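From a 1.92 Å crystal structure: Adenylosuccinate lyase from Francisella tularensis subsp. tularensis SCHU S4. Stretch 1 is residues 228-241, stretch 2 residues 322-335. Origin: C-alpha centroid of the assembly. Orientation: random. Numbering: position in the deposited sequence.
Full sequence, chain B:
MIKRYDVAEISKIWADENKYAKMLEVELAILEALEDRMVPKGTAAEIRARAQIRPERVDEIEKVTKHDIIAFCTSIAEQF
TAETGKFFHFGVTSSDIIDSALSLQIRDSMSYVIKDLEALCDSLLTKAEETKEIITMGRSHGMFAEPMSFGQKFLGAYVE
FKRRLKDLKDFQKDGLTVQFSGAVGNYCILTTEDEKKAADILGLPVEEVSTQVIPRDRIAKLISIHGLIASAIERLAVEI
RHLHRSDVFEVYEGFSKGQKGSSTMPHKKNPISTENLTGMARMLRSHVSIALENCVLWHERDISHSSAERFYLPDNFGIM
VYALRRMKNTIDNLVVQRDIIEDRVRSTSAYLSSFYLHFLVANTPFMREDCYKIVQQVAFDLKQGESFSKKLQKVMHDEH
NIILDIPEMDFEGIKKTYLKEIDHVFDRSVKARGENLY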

# COMPACT_ATOMS: atom_id res chain seq x y z
N LEU B 228 9.81 -5.08 6.48
CA LEU B 228 11.22 -4.75 6.22
C LEU B 228 12.01 -6.01 5.90
O LEU B 228 12.90 -5.99 5.04
CB LEU B 228 11.83 -4.05 7.44
CG LEU B 228 11.30 -2.66 7.77
CD1 LEU B 228 11.77 -2.25 9.16
CD2 LEU B 228 11.80 -1.64 6.76
N ILE B 229 11.68 -7.10 6.59
CA ILE B 229 12.30 -8.39 6.27
C ILE B 229 11.95 -8.78 4.83
O ILE B 229 12.79 -9.31 4.10
CB ILE B 229 11.83 -9.49 7.25
CG1 ILE B 229 12.38 -9.21 8.65
CG2 ILE B 229 12.29 -10.89 6.77
CD1 ILE B 229 11.83 -10.12 9.74
N ALA B 230 10.71 -8.51 4.43
CA ALA B 230 10.27 -8.84 3.08
C ALA B 230 11.11 -8.12 2.03
O ALA B 230 11.44 -8.69 0.99
CB ALA B 230 8.78 -8.53 2.90
N SER B 231 11.45 -6.87 2.29
CA SER B 231 12.36 -6.14 1.40
C SER B 231 13.75 -6.75 1.35
O SER B 231 14.41 -6.76 0.31
CB SER B 231 12.47 -4.68 1.83
OG SER B 231 11.30 -3.99 1.45
N ALA B 232 14.23 -7.23 2.50
CA ALA B 232 15.51 -7.93 2.55
C ALA B 232 15.48 -9.23 1.74
O ALA B 232 16.42 -9.56 1.02
CB ALA B 232 15.88 -8.22 4.00
N ILE B 233 14.38 -9.97 1.89
CA ILE B 233 14.20 -11.21 1.13
C ILE B 233 14.19 -10.89 -0.36
O ILE B 233 14.82 -11.59 -1.17
CB ILE B 233 12.90 -11.92 1.54
CG1 ILE B 233 13.04 -12.50 2.95
CG2 ILE B 233 12.53 -13.02 0.54
CD1 ILE B 233 11.73 -13.00 3.54
N GLU B 234 13.48 -9.84 -0.74
CA GLU B 234 13.35 -9.51 -2.16
C GLU B 234 14.66 -9.02 -2.74
O GLU B 234 15.01 -9.37 -3.87
CB GLU B 234 12.23 -8.49 -2.40
CG GLU B 234 11.86 -8.33 -3.89
CD GLU B 234 10.66 -7.42 -4.12
OE1 GLU B 234 9.91 -7.18 -3.14
OE2 GLU B 234 10.45 -6.95 -5.26
N ARG B 235 15.39 -8.21 -1.97
CA ARG B 235 16.66 -7.69 -2.46
C ARG B 235 17.62 -8.83 -2.72
O ARG B 235 18.31 -8.83 -3.74
CB ARG B 235 17.28 -6.68 -1.49
CG ARG B 235 18.52 -5.98 -2.06
CD ARG B 235 18.95 -4.79 -1.18
NE ARG B 235 19.58 -5.23 0.06
CZ ARG B 235 20.89 -5.40 0.20
NH1 ARG B 235 21.39 -5.80 1.37
NH2 ARG B 235 21.70 -5.17 -0.82
N LEU B 236 17.69 -9.79 -1.80
CA LEU B 236 18.59 -10.93 -1.96
C LEU B 236 18.12 -11.83 -3.09
O LEU B 236 18.94 -12.35 -3.86
CB LEU B 236 18.68 -11.71 -0.65
CG LEU B 236 19.39 -13.06 -0.65
CD1 LEU B 236 20.83 -12.92 -1.11
CD2 LEU B 236 19.34 -13.66 0.75
N ALA B 237 16.81 -12.02 -3.20
CA ALA B 237 16.27 -12.89 -4.24
C ALA B 237 16.60 -12.31 -5.62
O ALA B 237 16.99 -13.04 -6.54
CB ALA B 237 14.77 -13.03 -4.06
N VAL B 238 16.46 -11.00 -5.76
CA VAL B 238 16.71 -10.34 -7.03
C VAL B 238 18.19 -10.41 -7.40
O VAL B 238 18.56 -10.62 -8.56
CB VAL B 238 16.24 -8.87 -6.96
CG1 VAL B 238 16.77 -8.05 -8.14
CG2 VAL B 238 14.71 -8.82 -6.90
N GLU B 239 19.05 -10.26 -6.40
CA GLU B 239 20.49 -10.43 -6.63
C GLU B 239 20.79 -11.81 -7.19
O GLU B 239 21.53 -11.96 -8.17
CB GLU B 239 21.26 -10.20 -5.33
CG GLU B 239 22.77 -10.43 -5.45
CD GLU B 239 23.50 -9.33 -6.21
OE1 GLU B 239 22.97 -8.20 -6.28
OE2 GLU B 239 24.61 -9.59 -6.74
N ILE B 240 20.22 -12.85 -6.59
CA ILE B 240 20.48 -14.19 -7.10
C ILE B 240 19.91 -14.36 -8.52
O ILE B 240 20.56 -14.96 -9.38
CB ILE B 240 19.98 -15.27 -6.13
CG1 ILE B 240 20.83 -15.24 -4.86
CG2 ILE B 240 20.08 -16.66 -6.75
CD1 ILE B 240 20.19 -15.93 -3.67
N ARG B 241 18.71 -13.83 -8.75
CA ARG B 241 18.08 -13.95 -10.07
C ARG B 241 18.90 -13.28 -11.17
O ARG B 241 19.00 -13.80 -12.28
CB ARG B 241 16.66 -13.37 -10.04
CG ARG B 241 15.64 -14.22 -9.27
CD ARG B 241 14.37 -13.42 -8.98
NE ARG B 241 13.74 -12.92 -10.20
CZ ARG B 241 12.76 -12.02 -10.21
NH1 ARG B 241 12.31 -11.51 -9.08
NH2 ARG B 241 12.26 -11.61 -11.37
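Stretch 2 (322-335) YALRRMKNTIDNLV

How does the backbone of stretch 2 run over stretch 1? Residues 322 onward form a helix that has begun earlier in the chain, and Leu334 already lies outside it. Stretch 1 is helical throughout. The two helices point nearly the same way, with 27° between their N-to-C directions and a closest axial approach of 11.5 Å. Ile233 CA lies 7.9 Å from Met327 CA, and Ile240 CA lies 9.1 Å from Leu334 CA, so both chains advance seven residues between these pairings.

Which residue fills the middle of the contact? Met327 does, giving up more surface than any other residue here. Its chi1 is t, with chi2 and chi3 both p, and its CE reaches the stretch 1 backbone, 3.7 Å from Ile233 O and 4.0 Å from Ala237 N. The same CE is 4.2 Å from Ile233 CG2 and 4.1 Å from Ala237 CB, while Met327 SD packs 3.8 Å from Leu236 CD2.

What do the aliphatic side chains add before and after the methionine? Toward the N-terminal end, Ile233 CD1 sits 4.2 Å from Ala323 CB and 4.3 Å from Leu324 CD2; Ile229 CG2 touches that same Leu324 CD2 at 4.4 Å. Further along, Ile331 CD1 meets Ile240 CD1 at 3.6 Å and Leu236 CD2 at 4.1 Å. Both Leu324 and Ile331 leave the backbone sideways, but their ends come nearer to stretch 1. Past the helix, Leu334 points toward stretch 1, its CD1 4.0 Å from Ile240 CG2.

Do polar groups join the two stretches? No hydrogen bond crosses between them, so apolar packing carries the contact. Polar side chains of stretch 2 pair within their own helix: Lys328 NZ makes a salt bridge to Asp332 OD2 at 2.8 Å, and Arg326 NH1 donates to Tyr322 OH at 2.9 Å.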

# COMPACT_ATOMS: atom_id res chain seq x y z
N TYR B 322 7.90 -20.08 6.05
CA TYR B 322 8.15 -20.77 4.77
C TYR B 322 9.27 -20.10 3.99
O TYR B 322 10.18 -20.77 3.49
CB TYR B 322 6.88 -20.82 3.91
CG TYR B 322 7.10 -21.46 2.55
CD1 TYR B 322 6.94 -22.82 2.37
CD2 TYR B 322 7.47 -20.69 1.44
CE1 TYR B 322 7.15 -23.42 1.14
CE2 TYR B 322 7.69 -21.29 0.19
CZ TYR B 322 7.52 -22.65 0.06
OH TYR B 322 7.72 -23.26 -1.16
N ALA B 323 9.22 -18.78 3.90
CA ALA B 323 10.17 -18.06 3.06
C ALA B 323 11.57 -18.08 3.65
O ALA B 323 12.54 -18.24 2.92
CB ALA B 323 9.71 -16.61 2.80
N LEU B 324 11.68 -17.91 4.96
CA LEU B 324 13.01 -17.91 5.60
C LEU B 324 13.69 -19.26 5.49
O LEU B 324 14.90 -19.34 5.33
CB LEU B 324 12.91 -17.50 7.07
CG LEU B 324 12.45 -16.07 7.34
CD1 LEU B 324 12.17 -15.89 8.81
CD2 LEU B 324 13.54 -15.09 6.89
N ARG B 325 12.91 -20.34 5.61
CA ARG B 325 13.47 -21.69 5.49
C ARG B 325 13.87 -21.99 4.07
O ARG B 325 14.92 -22.59 3.82
CB ARG B 325 12.47 -22.75 5.99
CG ARG B 325 12.13 -22.62 7.46
CD ARG B 325 11.30 -23.79 7.96
NE ARG B 325 10.98 -23.62 9.38
CZ ARG B 325 10.17 -24.43 10.07
NH1 ARG B 325 9.60 -25.46 9.47
NH2 ARG B 325 9.94 -24.19 11.35
N ARG B 326 13.03 -21.59 3.12
CA ARG B 326 13.33 -21.91 1.72
C ARG B 326 14.53 -21.09 1.23
O ARG B 326 15.40 -21.60 0.52
CB ARG B 326 12.12 -21.67 0.82
CG ARG B 326 12.42 -21.91 -0.66
CD ARG B 326 11.16 -22.01 -1.51
NE ARG B 326 11.51 -22.43 -2.88
CZ ARG B 326 10.63 -22.82 -3.79
NH1 ARG B 326 9.34 -22.84 -3.49
NH2 ARG B 326 11.04 -23.19 -5.00
N MET B 327 14.58 -19.82 1.62
CA MET B 327 15.73 -18.99 1.27
C MET B 327 17.03 -19.53 1.87
O MET B 327 18.06 -19.53 1.22
CB MET B 327 15.53 -17.54 1.70
CG MET B 327 16.74 -16.65 1.36
SD MET B 327 17.01 -16.48 -0.43
CE MET B 327 15.99 -15.05 -0.75
N LYS B 328 16.97 -19.98 3.12
CA LYS B 328 18.16 -20.58 3.73
C LYS B 328 18.64 -21.81 2.96
O LYS B 328 19.84 -21.96 2.68
CB LYS B 328 17.91 -20.95 5.20
CG LYS B 328 19.05 -21.74 5.84
CD LYS B 328 18.50 -22.75 6.84
CE LYS B 328 19.55 -23.30 7.78
NZ LYS B 328 20.65 -24.08 7.12
N ASN B 329 17.71 -22.68 2.59
CA ASN B 329 18.11 -23.88 1.85
C ASN B 329 18.65 -23.51 0.47
O ASN B 329 19.60 -24.12 -0.01
CB ASN B 329 16.95 -24.86 1.74
CG ASN B 329 16.60 -25.51 3.07
OD1 ASN B 329 17.48 -25.83 3.88
ND2 ASN B 329 15.30 -25.72 3.30
N THR B 330 18.05 -22.51 -0.15
CA THR B 330 18.50 -22.02 -1.46
C THR B 330 19.91 -21.43 -1.37
O THR B 330 20.75 -21.67 -2.24
CB THR B 330 17.50 -20.99 -2.03
OG1 THR B 330 16.27 -21.64 -2.35
CG2 THR B 330 18.05 -20.36 -3.30
N ILE B 331 20.18 -20.66 -0.32
CA ILE B 331 21.54 -20.15 -0.11
C ILE B 331 22.52 -21.31 0.13
O ILE B 331 23.58 -21.37 -0.51
CB ILE B 331 21.60 -19.16 1.06
CG1 ILE B 331 20.77 -17.91 0.76
CG2 ILE B 331 23.05 -18.80 1.39
CD1 ILE B 331 21.28 -17.10 -0.42
N ASP B 332 22.18 -22.22 1.04
CA ASP B 332 23.06 -23.37 1.29
C ASP B 332 23.40 -24.14 0.03
O ASP B 332 24.55 -24.56 -0.16
CB ASP B 332 22.43 -24.36 2.29
CG ASP B 332 22.36 -23.81 3.70
OD1 ASP B 332 23.11 -22.86 4.00
OD2 ASP B 332 21.55 -24.34 4.50
N ASN B 333 22.41 -24.32 -0.84
CA ASN B 333 22.59 -25.20 -2.00
C ASN B 333 23.01 -24.47 -3.27
O ASN B 333 23.27 -25.10 -4.29
CB ASN B 333 21.31 -26.02 -2.24
CG ASN B 333 21.02 -27.00 -1.11
OD1 ASN B 333 21.93 -27.59 -0.54
ND2 ASN B 333 19.74 -27.16 -0.78
N LEU B 334 23.09 -23.15 -3.20
CA LEU B 334 23.50 -22.33 -4.35
C LEU B 334 24.89 -22.76 -4.85
O LEU B 334 25.81 -22.95 -4.05
CB LEU B 334 23.53 -20.85 -3.94
CG LEU B 334 23.68 -19.80 -5.05
CD1 LEU B 334 22.44 -19.85 -5.95
CD2 LEU B 334 23.85 -18.39 -4.47
N VAL B 335 25.03 -22.93 -6.16
CA VAL B 335 26.34 -23.28 -6.72
C VAL B 335 26.99 -22.00 -7.25
O VAL B 335 26.42 -21.32 -8.11
CB VAL B 335 26.23 -24.33 -7.84
CG1 VAL B 335 27.59 -24.60 -8.48
CG2 VAL B 335 25.65 -25.64 -7.28